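UL37 (Suid herpesvirus 1, PDB 4K70) is an inner tegument protein, represented here by its N-terminal half, that probably acts in controlling the trafficking of virus particles within the cell. Local coordinates at residues Asp146-Pro151 and Arg199-Glu204; Pro151-Pro156 and Leu194-Arg199. All coordinates share one frame; numbering follows the deposited sequence.

Interaction 1: residues Asp146-Pro151 and Arg199-Glu204. With NA (sodium ion), chain N; NA (sodium ion), chain T.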
ATOM      1  N   ASP A 146      16.498 -11.714   0.583  1.00 32.90           N
ATOM      2  CA  ASP A 146      16.658 -11.184   1.937  1.00 34.88           C
ATOM      3  C   ASP A 146      15.599 -11.720   2.903  1.00 37.21           C
ATOM      4  O   ASP A 146      15.910 -12.099   4.031  1.00 37.29           O
ATOM      5  CB  ASP A 146      16.579  -9.654   1.932  1.00 40.84           C
ATOM      6  CG  ASP A 146      17.872  -8.989   1.474  1.00 50.59           C
ATOM      7  OD1 ASP A 146      18.968  -9.581   1.646  1.00 45.35           O
ATOM      8  OD2 ASP A 146      17.781  -7.855   0.951  1.00 48.75           O
ATOM      9  N   VAL A 147      14.342 -11.733   2.464  1.00 37.56           N
ATOM     10  CA  VAL A 147      13.248 -12.177   3.333  1.00 37.11           C
ATOM     11  C   VAL A 147      13.334 -13.659   3.657  1.00 32.38           C
ATOM     12  O   VAL A 147      13.043 -14.080   4.773  1.00 36.31           O
ATOM     13  CB  VAL A 147      11.877 -11.900   2.715  1.00 36.24           C
ATOM     14  CG1 VAL A 147      10.785 -12.554   3.564  1.00 32.37           C
ATOM     15  CG2 VAL A 147      11.643 -10.407   2.602  1.00 34.60           C
ATOM     16  N   LEU A 148      13.729 -14.447   2.668  1.00 33.99           N
ATOM     17  CA  LEU A 148      13.890 -15.885   2.853  1.00 34.99           C
ATOM     18  C   LEU A 148      14.939 -16.185   3.925  1.00 37.80           C
ATOM     19  O   LEU A 148      14.790 -17.125   4.714  1.00 37.33           O
ATOM     20  CB  LEU A 148      14.286 -16.526   1.529  1.00 35.55           C
ATOM     21  CG  LEU A 148      14.471 -18.040   1.489  1.00 40.53           C
ATOM     22  CD1 LEU A 148      13.135 -18.750   1.519  1.00 38.36           C
ATOM     23  CD2 LEU A 148      15.235 -18.405   0.239  1.00 43.56           C
ATOM     24  N   ALA A 149      15.994 -15.368   3.956  1.00 39.33           N
ATOM     25  CA  ALA A 149      17.071 -15.533   4.925  1.00 39.48           C
ATOM     26  C   ALA A 149      16.648 -15.074   6.325  1.00 42.58           C
ATOM     27  O   ALA A 149      16.985 -15.715   7.323  1.00 42.45           O
ATOM     28  CB  ALA A 149      18.313 -14.787   4.464  1.00 39.04           C
ATOM     29  N   ALA A 150      15.907 -13.971   6.388  1.00 40.54           N
ATOM     30  CA  ALA A 150      15.365 -13.470   7.651  1.00 37.27           C
ATOM     31  C   ALA A 150      13.881 -13.165   7.474  1.00 39.82           C
ATOM     32  O   ALA A 150      13.506 -12.026   7.184  1.00 40.76           O
ATOM     33  CB  ALA A 150      16.119 -12.227   8.095  1.00 42.65           C
ATOM     34  N   PRO A 151      13.030 -14.191   7.642  1.00 39.72           N
ATOM     35  CA  PRO A 151      11.591 -14.104   7.347  1.00 40.33           C
ATOM     36  C   PRO A 151      10.797 -13.354   8.410  1.00 42.51           C
ATOM     37  O   PRO A 151       9.897 -13.934   9.041  1.00 41.98           O
ATOM     38  CB  PRO A 151      11.151 -15.577   7.295  1.00 37.50           C
ATOM     39  CG  PRO A 151      12.104 -16.282   8.195  1.00 42.53           C
ATOM     40  CD  PRO A 151      13.432 -15.549   8.053  1.00 41.59           C
ATOM     41  N   ARG A 199       7.870 -19.211   7.128  1.00 25.91           N
ATOM     42  CA  ARG A 199       7.691 -19.742   8.469  1.00 30.46           C
ATOM     43  C   ARG A 199       7.096 -21.146   8.480  1.00 30.64           C
ATOM     44  O   ARG A 199       7.496 -21.978   9.296  1.00 32.91           O
ATOM     45  CB  ARG A 199       6.880 -18.784   9.335  1.00 31.26           C
ATOM     46  CG  ARG A 199       7.698 -17.569   9.694  1.00 37.83           C
ATOM     47  CD  ARG A 199       7.200 -16.847  10.924  1.00 44.43           C
ATOM     48  NE  ARG A 199       8.160 -15.812  11.298  1.00 49.27           N
ATOM     49  CZ  ARG A 199       7.941 -14.878  12.219  1.00 49.96           C
ATOM     50  NH1 ARG A 199       6.783 -14.846  12.867  1.00 51.99           N
ATOM     51  NH2 ARG A 199       8.881 -13.976  12.487  1.00 51.79           N
ATOM     52  N   GLN A 200       6.161 -21.417   7.570  1.00 31.81           N
ATOM     53  CA  GLN A 200       5.559 -22.752   7.468  1.00 26.97           C
ATOM     54  C   GLN A 200       6.541 -23.762   6.886  1.00 27.58           C
ATOM     55  O   GLN A 200       6.621 -24.897   7.346  1.00 28.92           O
ATOM     56  CB  GLN A 200       4.295 -22.716   6.604  1.00 29.54           C
ATOM     57  CG  GLN A 200       3.171 -21.856   7.175  1.00 31.85           C
ATOM     58  CD  GLN A 200       2.708 -22.343   8.532  1.00 35.25           C
ATOM     59  OE1 GLN A 200       3.448 -22.286   9.512  1.00 43.51           O
ATOM     60  NE2 GLN A 200       1.478 -22.833   8.594  1.00 42.82           N
ATOM     61  N   MET A 201       7.276 -23.355   5.857  1.00 25.15           N
ATOM     62  CA  MET A 201       8.287 -24.226   5.274  1.00 29.43           C
ATOM     63  C   MET A 201       9.324 -24.658   6.316  1.00 32.52           C
ATOM     64  O   MET A 201       9.844 -25.769   6.268  1.00 30.23           O
ATOM     65  CB  MET A 201       8.981 -23.535   4.107  1.00 27.30           C
ATOM     66  CG  MET A 201      10.087 -24.359   3.470  1.00 31.70           C
ATOM     67  SD  MET A 201      10.855 -23.529   2.056  1.00 29.69           S
ATOM     68  CE  MET A 201      11.716 -22.162   2.845  1.00 28.29           C
ATOM     69  N   GLN A 202       9.612 -23.773   7.260  1.00 30.13           N
ATOM     70  CA  GLN A 202      10.652 -24.017   8.258  1.00 35.01           C
ATOM     71  C   GLN A 202      10.068 -24.479   9.590  1.00 36.66           C
ATOM     72  O   GLN A 202      10.772 -24.549  10.603  1.00 37.56           O
ATOM     73  CB  GLN A 202      11.498 -22.752   8.437  1.00 30.02           C
ATOM     74  CG  GLN A 202      12.169 -22.354   7.136  1.00 32.74           C
ATOM     75  CD  GLN A 202      13.025 -21.097   7.216  1.00 35.57           C
ATOM     76  OE1 GLN A 202      12.890 -20.277   8.125  1.00 31.61           O
ATOM     77  NE2 GLN A 202      13.901 -20.936   6.235  1.00 38.60           N
ATOM     78  N   ASN A 203       8.777 -24.797   9.578  1.00 31.75           N
ATOM     79  CA  ASN A 203       8.084 -25.221  10.781  1.00 33.53           C
ATOM     80  C   ASN A 203       8.243 -26.727  11.019  1.00 37.94           C
ATOM     81  O   ASN A 203       7.578 -27.550  10.371  1.00 35.13           O
ATOM     82  CB  ASN A 203       6.610 -24.821  10.699  1.00 32.81           C
ATOM     83  CG  ASN A 203       5.858 -25.099  11.982  1.00 34.98           C
ATOM     84  OD1 ASN A 203       6.340 -25.826  12.849  1.00 37.51           O
ATOM     85  ND2 ASN A 203       4.660 -24.536  12.101  1.00 33.81           N
ATOM     86  N   GLU A 204       9.109 -27.068  11.972  1.00 35.04           N
ATOM     87  CA  GLU A 204       9.515 -28.446  12.237  1.00 36.41           C
ATOM     88  C   GLU A 204       8.386 -29.291  12.790  1.00 36.57           C
ATOM     89  O   GLU A 204       8.513 -30.512  12.890  1.00 38.48           O
ATOM     90  CB  GLU A 204      10.691 -28.482  13.221  1.00 41.01           C
ATOM     91  CG  GLU A 204      11.971 -27.837  12.713  1.00 43.91           C
ATOM     92  CD  GLU A 204      12.703 -28.692  11.691  1.00 52.91           C
ATOM     93  OE1 GLU A 204      12.294 -29.854  11.461  1.00 53.04           O
ATOM     94  OE2 GLU A 204      13.696 -28.198  11.112  1.00 59.22           O
TER
HETATM   95 NA    NA N1013       9.892 -32.287  12.183  1.00 60.78          NA
HETATM   96 NA    NA T1018       0.724 -24.933   8.641  1.00 47.21          NA
HETATM   97  O   HOH W   1      15.880 -18.607   6.913  1.00 45.92           O
HETATM   98  O   HOH W   2      -1.003 -25.402  10.345  1.00 38.94           O
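Two helix C-termini meet here, those of helix 144-149 and helix 191-201, in the all-helical N-terminal half of UL37. Next to an apolar contact, a single water bridges the two ends. That water donates to two successive carbonyls of the first helix, L148 O at 2.9 Å and A149 O at 3.1 Å, just before A150 leaves helical geometry. It accepts in turn from the amide of Q202, with NE2 of Q202 3.1 Å from the water oxygen. The Q202 side chain is extended beyond CG (chi2 180°), which carries its amide across to the water; NE2 also bonds to Q234 on helix 229-240, so the amide group has two partners. The other branch of the amide lies near the ring of P151, with OE1 of Q202 4.1 Å from CG of P151.

Deeper in, L148 and M201 meet tip to tip, their chains crossing at about a right angle. With CG anti to its backbone N (chi1 -178°), L148 reaches its CD1 toward the second helix. M201 runs out straight through chi1 and chi2 and then bends at chi3 (69°), bringing CE to 3.9 Å from CD1 of L148. Both side chains also touch L231 on helix 229-240, and helix 208-223 adds F223 against L148 and I218 against M201. On the exposed side the extended chain of R199 places NE 3.4 Å from O of P151, with the carbonyl approaching the guanidinium obliquely.

The contact thus pairs a buried methyl-to-methyl contact with a water-bridged polar margin. The last carbonyls of helix 144-149, at the negative end of its dipole, are probably eased by the two protons of the water, which the Q202 amide holds in place.

Interaction 2: residues Pro151-Pro156 and Leu194-Arg199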
ATOM      1  N   PRO A 151      13.030 -14.191   7.642  1.00 39.72           N
ATOM      2  CA  PRO A 151      11.591 -14.104   7.347  1.00 40.33           C
ATOM      3  C   PRO A 151      10.797 -13.354   8.410  1.00 42.51           C
ATOM      4  O   PRO A 151       9.897 -13.934   9.041  1.00 41.98           O
ATOM      5  CB  PRO A 151      11.151 -15.577   7.295  1.00 37.50           C
ATOM      6  CG  PRO A 151      12.104 -16.282   8.195  1.00 42.53           C
ATOM      7  CD  PRO A 151      13.432 -15.549   8.053  1.00 41.59           C
ATOM      8  N   ARG A 152      11.117 -12.075   8.586  1.00 36.75           N
ATOM      9  CA  ARG A 152      10.431 -11.241   9.560  1.00 40.09           C
ATOM     10  C   ARG A 152       9.005 -10.914   9.116  1.00 39.43           C
ATOM     11  O   ARG A 152       8.774 -10.469   7.989  1.00 37.18           O
ATOM     12  CB  ARG A 152      11.218  -9.950   9.841  1.00 41.25           C
ATOM     13  CG  ARG A 152      10.689  -9.207  11.089  1.00 51.32           C
ATOM     14  CD  ARG A 152      11.611  -8.091  11.592  1.00 59.46           C
ATOM     15  NE  ARG A 152      11.956  -7.126  10.552  1.00 64.14           N
ATOM     16  CZ  ARG A 152      13.096  -7.148   9.866  1.00 68.76           C
ATOM     17  NH1 ARG A 152      14.005  -8.086  10.121  1.00 61.30           N
ATOM     18  NH2 ARG A 152      13.334  -6.230   8.931  1.00 68.37           N
ATOM     19  N   VAL A 153       8.052 -11.148  10.015  1.00 39.08           N
ATOM     20  CA  VAL A 153       6.653 -10.845   9.761  1.00 36.99           C
ATOM     21  C   VAL A 153       6.320  -9.466  10.324  1.00 41.54           C
ATOM     22  O   VAL A 153       6.373  -9.249  11.535  1.00 40.37           O
ATOM     23  CB  VAL A 153       5.731 -11.899  10.391  1.00 39.34           C
ATOM     24  CG1 VAL A 153       4.272 -11.488  10.235  1.00 36.16           C
ATOM     25  CG2 VAL A 153       5.986 -13.265   9.760  1.00 35.45           C
ATOM     26  N   VAL A 154       5.992  -8.533   9.436  1.00 38.31           N
ATOM     27  CA  VAL A 154       5.705  -7.161   9.834  1.00 37.91           C
ATOM     28  C   VAL A 154       4.240  -6.804   9.579  1.00 34.79           C
ATOM     29  O   VAL A 154       3.714  -7.057   8.494  1.00 33.62           O
ATOM     30  CB  VAL A 154       6.575  -6.172   9.043  1.00 36.99           C
ATOM     31  CG1 VAL A 154       6.329  -4.765   9.530  1.00 36.51           C
ATOM     32  CG2 VAL A 154       8.053  -6.542   9.158  1.00 38.30           C
ATOM     33  N   PRO A 155       3.571  -6.204  10.573  1.00 34.82           N
ATOM     34  CA  PRO A 155       2.206  -5.744  10.293  1.00 32.85           C
ATOM     35  C   PRO A 155       2.247  -4.645   9.237  1.00 35.20           C
ATOM     36  O   PRO A 155       3.041  -3.725   9.371  1.00 36.96           O
ATOM     37  CB  PRO A 155       1.740  -5.175  11.634  1.00 35.74           C
ATOM     38  CG  PRO A 155       2.666  -5.802  12.671  1.00 34.47           C
ATOM     39  CD  PRO A 155       3.974  -5.978  11.975  1.00 32.58           C
ATOM     40  N   PRO A 156       1.419  -4.751   8.186  1.00 33.87           N
ATOM     41  CA  PRO A 156       1.391  -3.753   7.110  1.00 35.75           C
ATOM     42  C   PRO A 156       1.241  -2.313   7.623  1.00 36.06           C
ATOM     43  O   PRO A 156       1.720  -1.364   7.003  1.00 36.02           O
ATOM     44  CB  PRO A 156       0.154  -4.162   6.317  1.00 31.31           C
ATOM     45  CG  PRO A 156       0.111  -5.638   6.483  1.00 32.24           C
ATOM     46  CD  PRO A 156       0.493  -5.862   7.916  1.00 31.91           C
ATOM     47  N   LEU A 194       5.280 -13.836   1.715  1.00 27.02           N
ATOM     48  CA  LEU A 194       6.510 -14.598   1.549  1.00 25.86           C
ATOM     49  C   LEU A 194       7.064 -15.014   2.909  1.00 24.88           C
ATOM     50  O   LEU A 194       7.385 -16.182   3.114  1.00 26.74           O
ATOM     51  CB  LEU A 194       7.561 -13.792   0.752  1.00 24.10           C
ATOM     52  CG  LEU A 194       8.977 -14.364   0.773  1.00 28.03           C
ATOM     53  CD1 LEU A 194       8.992 -15.781   0.234  1.00 27.19           C
ATOM     54  CD2 LEU A 194       9.959 -13.477  -0.018  1.00 28.32           C
ATOM     55  N   ALA A 195       7.195 -14.052   3.825  1.00 25.69           N
ATOM     56  CA  ALA A 195       7.651 -14.337   5.190  1.00 27.11           C
ATOM     57  C   ALA A 195       6.756 -15.373   5.888  1.00 28.24           C
ATOM     58  O   ALA A 195       7.242 -16.290   6.564  1.00 27.25           O
ATOM     59  CB  ALA A 195       7.697 -13.052   6.018  1.00 24.90           C
ATOM     60  N   LEU A 196       5.449 -15.213   5.739  1.00 21.53           N
ATOM     61  CA  LEU A 196       4.509 -16.177   6.324  1.00 24.06           C
ATOM     62  C   LEU A 196       4.687 -17.584   5.749  1.00 28.15           C
ATOM     63  O   LEU A 196       4.644 -18.563   6.492  1.00 27.20           O
ATOM     64  CB  LEU A 196       3.068 -15.697   6.166  1.00 19.99           C
ATOM     65  CG  LEU A 196       2.720 -14.478   7.033  1.00 28.63           C
ATOM     66  CD1 LEU A 196       1.391 -13.846   6.639  1.00 25.02           C
ATOM     67  CD2 LEU A 196       2.736 -14.844   8.508  1.00 28.02           C
ATOM     68  N   ALA A 197       4.894 -17.694   4.435  1.00 22.57           N
ATOM     69  CA  ALA A 197       5.077 -19.016   3.842  1.00 22.82           C
ATOM     70  C   ALA A 197       6.397 -19.650   4.283  1.00 24.84           C
ATOM     71  O   ALA A 197       6.478 -20.860   4.523  1.00 26.11           O
ATOM     72  CB  ALA A 197       4.981 -18.954   2.310  1.00 24.83           C
ATOM     73  N   VAL A 198       7.442 -18.830   4.369  1.00 27.88           N
ATOM     74  CA  VAL A 198       8.734 -19.300   4.854  1.00 27.80           C
ATOM     75  C   VAL A 198       8.618 -19.878   6.256  1.00 26.64           C
ATOM     76  O   VAL A 198       9.190 -20.926   6.547  1.00 28.21           O
ATOM     77  CB  VAL A 198       9.808 -18.184   4.824  1.00 27.97           C
ATOM     78  CG1 VAL A 198      11.131 -18.696   5.388  1.00 30.90           C
ATOM     79  CG2 VAL A 198      10.001 -17.682   3.406  1.00 28.80           C
ATOM     80  N   ARG A 199       7.870 -19.211   7.128  1.00 25.91           N
ATOM     81  CA  ARG A 199       7.691 -19.742   8.469  1.00 30.46           C
ATOM     82  C   ARG A 199       7.096 -21.146   8.480  1.00 30.64           C
ATOM     83  O   ARG A 199       7.496 -21.978   9.296  1.00 32.91           O
ATOM     84  CB  ARG A 199       6.880 -18.784   9.335  1.00 31.26           C
ATOM     85  CG  ARG A 199       7.698 -17.569   9.694  1.00 37.83           C
ATOM     86  CD  ARG A 199       7.200 -16.847  10.924  1.00 44.43           C
ATOM     87  NE  ARG A 199       8.160 -15.812  11.298  1.00 49.27           N
ATOM     88  CZ  ARG A 199       7.941 -14.878  12.219  1.00 49.96           C
ATOM     89  NH1 ARG A 199       6.783 -14.846  12.867  1.00 51.99           N
ATOM     90  NH2 ARG A 199       8.881 -13.976  12.487  1.00 51.79           N
TER
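The loop leaving helix 144-149 is draped over one flank of helix 191-201, pressed down where the helix offers only the methyl of A195. At A195 the backbones come within 4.5 Å of each other, measured from CA of P151 to CA of A195. The A195 methyl is the low bump under the loop, and the backbone bends over it so that O of R152 lies 3.4 Å from CB of A195, a van der Waals contact with a carbonyl. P151 and V153 both lean on the helix beside this methyl, P151 toward V198 and V153 toward L196 and R199.

P151 rests on V198, one turn further along the helix. The ring crosses the valine at about a right angle, with CB of P151 3.7 Å from CG1 of V198. CG1 of V198 is anti to the backbone N (chi1 178°) and serves the proline, while its other branch, CG2, is turned to L148 of helix 144-149.

V153 supplies the main knob. Its CG2 enters a hollow walled by A195, L196 and R199: it lies 4.1 Å from CB of A195 and 3.8 Å from CD2 of L196. The lid is the guanidinium of R199, laid flat over the methyl; CG2 of V153 stands 3.4 Å above the plane and over its centre, so this arginine packs through a face. V153 and R199 are also the residues of a sodium site in this crystal.

L196 leaves its backbone heading away from the loop, yet CD2 comes back to both valine methyls. The same leucine packs on V337 and V341 of helix 333-342, which also touches V153 through L334. Helix 191-201 is therefore wedged between the loop, helix 333-342 and helix 208-223, whose I218 supports V198.

In the fold
From the N terminus, the chain reaches helix 144-149, leaves it at A150 and runs as an irregular loop through P151 toward helix 156-159; after helix 175-188 it returns along helix 191-201. Interaction 2 closes the inner loop, joining 151-156 to 194-199, and is nested within the larger loop closed by interaction 1, between 146-151 and 199-204. P151 and R199 belong to both, and the centres lie about 8 Å apart. V147, packed on L194 and against A195, bridges the two contacts, as does L148 on V198. Together they fasten helix 144-149 and its following loop along helix 191-201, between helices 208-223 and 229-240 and helix 333-342.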